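Local coordinates for DUF1904 domain-containing protein (Sebaldella termitidis, PDB 4M1A), which is of unknown function but forms a trimer of alpha/beta subunits and belongs to the same clan as the MIF family, at residues Phe57-Trp62 and Val92-Ile97. Numbering follows the deposited sequence.
Sequences FIEVLW and VFNPLI
Five backbone bonds zip Ile-58, Val-60 and Trp-62 to Val-92, Asn-94 and Leu-96, and the way they alternate shows that the strands run parallel. The ladder starts at Val-92 N, 2.8 Å from Ile-58 O, and Val-92 O then accepts Val-60 N. Val-60 O receives Asn-94 N, while Asn-94 O takes Trp-62 N at 3.1 Å. The last bond, Leu-96 N to Trp-62 O (2.8 Å), continues the ladder, but its donor stands 37° out of the carbonyl plane. Each of the four acceptors Val-92 O, Val-60 O, Asn-94 O and Trp-62 O also receives a weaker CA-H contact, from Glu-59, Phe-93, Leu-61 and Pro-95 in turn.

On the face carrying Glu-59 and Asn-94, one water donates to both Glu-59 OE2 and Asn-94 OD1, at 2.9 Å each. The carboxylate is further paired with Arg-7 through OE1 and with Arg-5 of the second subunit through OE2, which would probably stabilise its negative charge.

The face of Val-60, Trp-62 and Phe-93 is largely apolar. Phe-93 CD2 lies 3.4 Å above the indole plane of Trp-62, toward its rim, with the two ring planes at 40°. Val-60 CG1 shares that indole face, and CG2 makes an off-centre CH-pi contact with Phe-93. Trp-62 CG sits between its backbone N and carbonyl carbon (chi1 66°), bringing the indole obliquely across Phe-93. An alanine at Trp-62 would probably leave one side of Phe-93 without its aromatic neighbour and Asp-64 without its weak NE1 bond.

Helix 67-82 links the two strands and packs on this face, touching Trp-62 and Phe-93: a beta-alpha-beta unit with adjacent parallel strands, consistent with the MIF clan; in this trimer the sheet runs on from Val-92, antiparallel, into the second subunit.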
ATOM      1  N   PHE A  57     -10.173  -7.444  -1.063  1.00 18.09           N
ATOM      2  CA  PHE A  57      -9.860  -6.202  -0.344  1.00 17.43           C
ATOM      3  C   PHE A  57      -9.551  -5.073  -1.346  1.00 15.43           C
ATOM      4  O   PHE A  57      -8.625  -5.182  -2.159  1.00 16.83           O
ATOM      5  CB  PHE A  57      -8.683  -6.425   0.628  1.00 18.14           C
ATOM      6  CG  PHE A  57      -8.428  -5.279   1.552  1.00 19.75           C
ATOM      7  CD1 PHE A  57      -7.760  -4.172   1.156  1.00 21.06           C
ATOM      8  CD2 PHE A  57      -8.770  -5.375   2.907  1.00 25.77           C
ATOM      9  CE1 PHE A  57      -7.539  -3.099   2.011  1.00 22.33           C
ATOM     10  CE2 PHE A  57      -8.475  -4.322   3.784  1.00 24.78           C
ATOM     11  CZ  PHE A  57      -7.867  -3.210   3.325  1.00 24.23           C
ATOM     12  N   ILE A  58     -10.346  -4.007  -1.279  1.00 14.37           N
ATOM     13  CA  ILE A  58     -10.321  -2.933  -2.201  1.00 14.53           C
ATOM     14  C   ILE A  58      -9.962  -1.655  -1.507  1.00 15.47           C
ATOM     15  O   ILE A  58     -10.598  -1.276  -0.478  1.00 16.69           O
ATOM     16  CB  ILE A  58     -11.655  -2.768  -2.969  1.00 14.12           C
ATOM     17  CG1 ILE A  58     -12.022  -4.060  -3.600  1.00 17.01           C
ATOM     18  CG2 ILE A  58     -11.558  -1.626  -4.038  1.00 14.60           C
ATOM     19  CD1 ILE A  58     -13.476  -4.119  -4.098  1.00 17.52           C
ATOM     20  N   GLU A  59      -8.910  -0.994  -2.022  1.00 14.65           N
ATOM     21  CA  GLU A  59      -8.527   0.342  -1.526  1.00 15.67           C
ATOM     22  C   GLU A  59      -8.930   1.371  -2.556  1.00 15.72           C
ATOM     23  O   GLU A  59      -8.757   1.128  -3.762  1.00 16.37           O
ATOM     24  CB  GLU A  59      -7.015   0.397  -1.282  1.00 16.82           C
ATOM     25  CG  GLU A  59      -6.539  -0.534  -0.230  1.00 20.18           C
ATOM     26  CD  GLU A  59      -5.037  -0.914  -0.235  1.00 27.11           C
ATOM     27  OE1 GLU A  59      -4.460  -1.241  -1.340  1.00 25.74           O
ATOM     28  OE2 GLU A  59      -4.517  -0.981   0.949  1.00 29.93           O
ATOM     29  N   VAL A  60      -9.483   2.504  -2.121  1.00 14.51           N
ATOM     30  CA  VAL A  60      -9.813   3.614  -2.982  1.00 15.87           C
ATOM     31  C   VAL A  60      -8.992   4.798  -2.466  1.00 16.46           C
ATOM     32  O   VAL A  60      -9.253   5.310  -1.359  1.00 19.06           O
ATOM     33  CB  VAL A  60     -11.298   3.955  -2.887  1.00 16.32           C
ATOM     34  CG1 VAL A  60     -11.621   5.175  -3.703  1.00 16.77           C
ATOM     35  CG2 VAL A  60     -12.121   2.743  -3.382  1.00 18.28           C
ATOM     36  N   LEU A  61      -8.056   5.240  -3.262  1.00 15.60           N
ATOM     37  CA  LEU A  61      -7.265   6.457  -2.953  1.00 17.01           C
ATOM     38  C   LEU A  61      -7.851   7.610  -3.704  1.00 18.27           C
ATOM     39  O   LEU A  61      -7.866   7.632  -4.948  1.00 18.87           O
ATOM     40  CB  LEU A  61      -5.785   6.259  -3.338  1.00 19.75           C
ATOM     41  CG  LEU A  61      -4.933   5.302  -2.531  1.00 26.11           C
ATOM     42  CD1 LEU A  61      -5.327   3.856  -2.748  1.00 32.22           C
ATOM     43  CD2 LEU A  61      -3.447   5.499  -2.893  1.00 32.49           C
ATOM     44  N   TRP A  62      -8.354   8.628  -2.970  1.00 19.15           N
ATOM     45  CA  TRP A  62      -9.004   9.744  -3.622  1.00 20.53           C
ATOM     46  C   TRP A  62      -8.988  10.997  -2.760  1.00 21.55           C
ATOM     47  O   TRP A  62      -8.673  10.924  -1.540  1.00 22.64           O
ATOM     48  CB  TRP A  62     -10.451   9.406  -3.984  1.00 21.11           C
ATOM     49  CG  TRP A  62     -11.417   9.176  -2.858  1.00 19.95           C
ATOM     50  CD1 TRP A  62     -11.194   9.161  -1.511  1.00 20.34           C
ATOM     51  CD2 TRP A  62     -12.817   9.049  -3.028  1.00 21.89           C
ATOM     52  NE1 TRP A  62     -12.407   8.995  -0.836  1.00 21.44           N
ATOM     53  CE2 TRP A  62     -13.398   8.900  -1.766  1.00 21.68           C
ATOM     54  CE3 TRP A  62     -13.634   8.975  -4.187  1.00 24.19           C
ATOM     55  CZ2 TRP A  62     -14.805   8.730  -1.596  1.00 25.43           C
ATOM     56  CZ3 TRP A  62     -14.998   8.852  -4.009  1.00 27.82           C
ATOM     57  CH2 TRP A  62     -15.556   8.692  -2.740  1.00 26.14           C
ATOM     58  N   VAL A  92     -11.666   0.011   1.774  1.00 16.58           N
ATOM     59  CA  VAL A  92     -11.165   1.080   2.575  1.00 19.49           C
ATOM     60  C   VAL A  92     -10.962   2.305   1.722  1.00 18.31           C
ATOM     61  O   VAL A  92     -10.316   2.217   0.680  1.00 20.74           O
ATOM     62  CB  VAL A  92      -9.846   0.649   3.251  1.00 24.57           C
ATOM     63  CG1 VAL A  92      -9.475   1.695   4.282  1.00 28.19           C
ATOM     64  CG2 VAL A  92     -10.082  -0.697   3.944  1.00 31.50           C
ATOM     65  N   PHE A  93     -11.461   3.456   2.157  1.00 18.19           N
ATOM     66  CA  PHE A  93     -11.216   4.702   1.465  1.00 15.51           C
ATOM     67  C   PHE A  93     -10.044   5.447   2.159  1.00 19.19           C
ATOM     68  O   PHE A  93     -10.061   5.602   3.384  1.00 20.50           O
ATOM     69  CB  PHE A  93     -12.444   5.569   1.459  1.00 17.87           C
ATOM     70  CG  PHE A  93     -13.560   4.989   0.560  1.00 16.09           C
ATOM     71  CD1 PHE A  93     -14.368   3.996   1.014  1.00 19.52           C
ATOM     72  CD2 PHE A  93     -13.705   5.440  -0.715  1.00 18.07           C
ATOM     73  CE1 PHE A  93     -15.359   3.442   0.190  1.00 20.55           C
ATOM     74  CE2 PHE A  93     -14.700   4.894  -1.550  1.00 19.38           C
ATOM     75  CZ  PHE A  93     -15.467   3.888  -1.096  1.00 18.52           C
ATOM     76  N   ASN A  94      -9.101   5.930   1.354  1.00 18.73           N
ATOM     77  CA  ASN A  94      -7.862   6.631   1.849  1.00 22.46           C
ATOM     78  C   ASN A  94      -7.849   8.036   1.256  1.00 20.99           C
ATOM     79  O   ASN A  94      -7.707   8.213   0.068  1.00 21.79           O
ATOM     80  CB  ASN A  94      -6.612   5.856   1.447  1.00 26.76           C
ATOM     81  CG  ASN A  94      -6.517   4.477   2.143  1.00 34.79           C
ATOM     82  OD1 ASN A  94      -6.498   3.416   1.499  1.00 43.79           O
ATOM     83  ND2 ASN A  94      -6.586   4.490   3.473  1.00 39.01           N
ATOM     84  N   PRO A  95      -8.058   9.056   2.082  1.00 24.19           N
ATOM     85  CA  PRO A  95      -8.164  10.443   1.629  1.00 25.71           C
ATOM     86  C   PRO A  95      -6.740  10.933   1.323  1.00 29.07           C
ATOM     87  O   PRO A  95      -5.836  10.700   2.104  1.00 34.52           O
ATOM     88  CB  PRO A  95      -8.788  11.201   2.813  1.00 31.04           C
ATOM     89  CG  PRO A  95      -8.748  10.272   3.975  1.00 34.67           C
ATOM     90  CD  PRO A  95      -8.223   8.907   3.538  1.00 29.91           C
ATOM     91  N   LEU A  96      -6.591  11.534   0.181  1.00 25.87           N
ATOM     92  CA  LEU A  96      -5.338  12.101  -0.269  1.00 31.57           C
ATOM     93  C   LEU A  96      -5.354  13.532   0.156  1.00 27.42           C
ATOM     94  O   LEU A  96      -6.373  14.144   0.197  1.00 30.99           O
ATOM     95  CB  LEU A  96      -5.257  12.089  -1.783  1.00 33.35           C
ATOM     96  CG  LEU A  96      -5.196  10.709  -2.418  1.00 37.88           C
ATOM     97  CD1 LEU A  96      -5.478  10.906  -3.896  1.00 43.52           C
ATOM     98  CD2 LEU A  96      -3.888  10.023  -2.159  1.00 42.32           C
ATOM     99  N   ILE A  97      -4.177  14.080   0.348  1.00 28.83           N
ATOM    100  CA  ILE A  97      -3.999  15.457   0.734  1.00 25.96           C
ATOM    101  C   ILE A  97      -3.450  16.190  -0.479  1.00 27.65           C
ATOM    102  O   ILE A  97      -2.406  15.781  -1.004  1.00 23.86           O
ATOM    103  CB  ILE A  97      -3.092  15.511   1.994  1.00 30.40           C
ATOM    104  CG1 ILE A  97      -3.892  14.994   3.207  1.00 37.01           C
ATOM    105  CG2 ILE A  97      -2.646  16.946   2.307  1.00 29.04           C
ATOM    106  CD1 ILE A  97      -2.986  14.559   4.352  1.00 45.45           C
TER
HETATM  107  O   HOH W   1      -5.453   1.024   2.790  1.00 42.42           O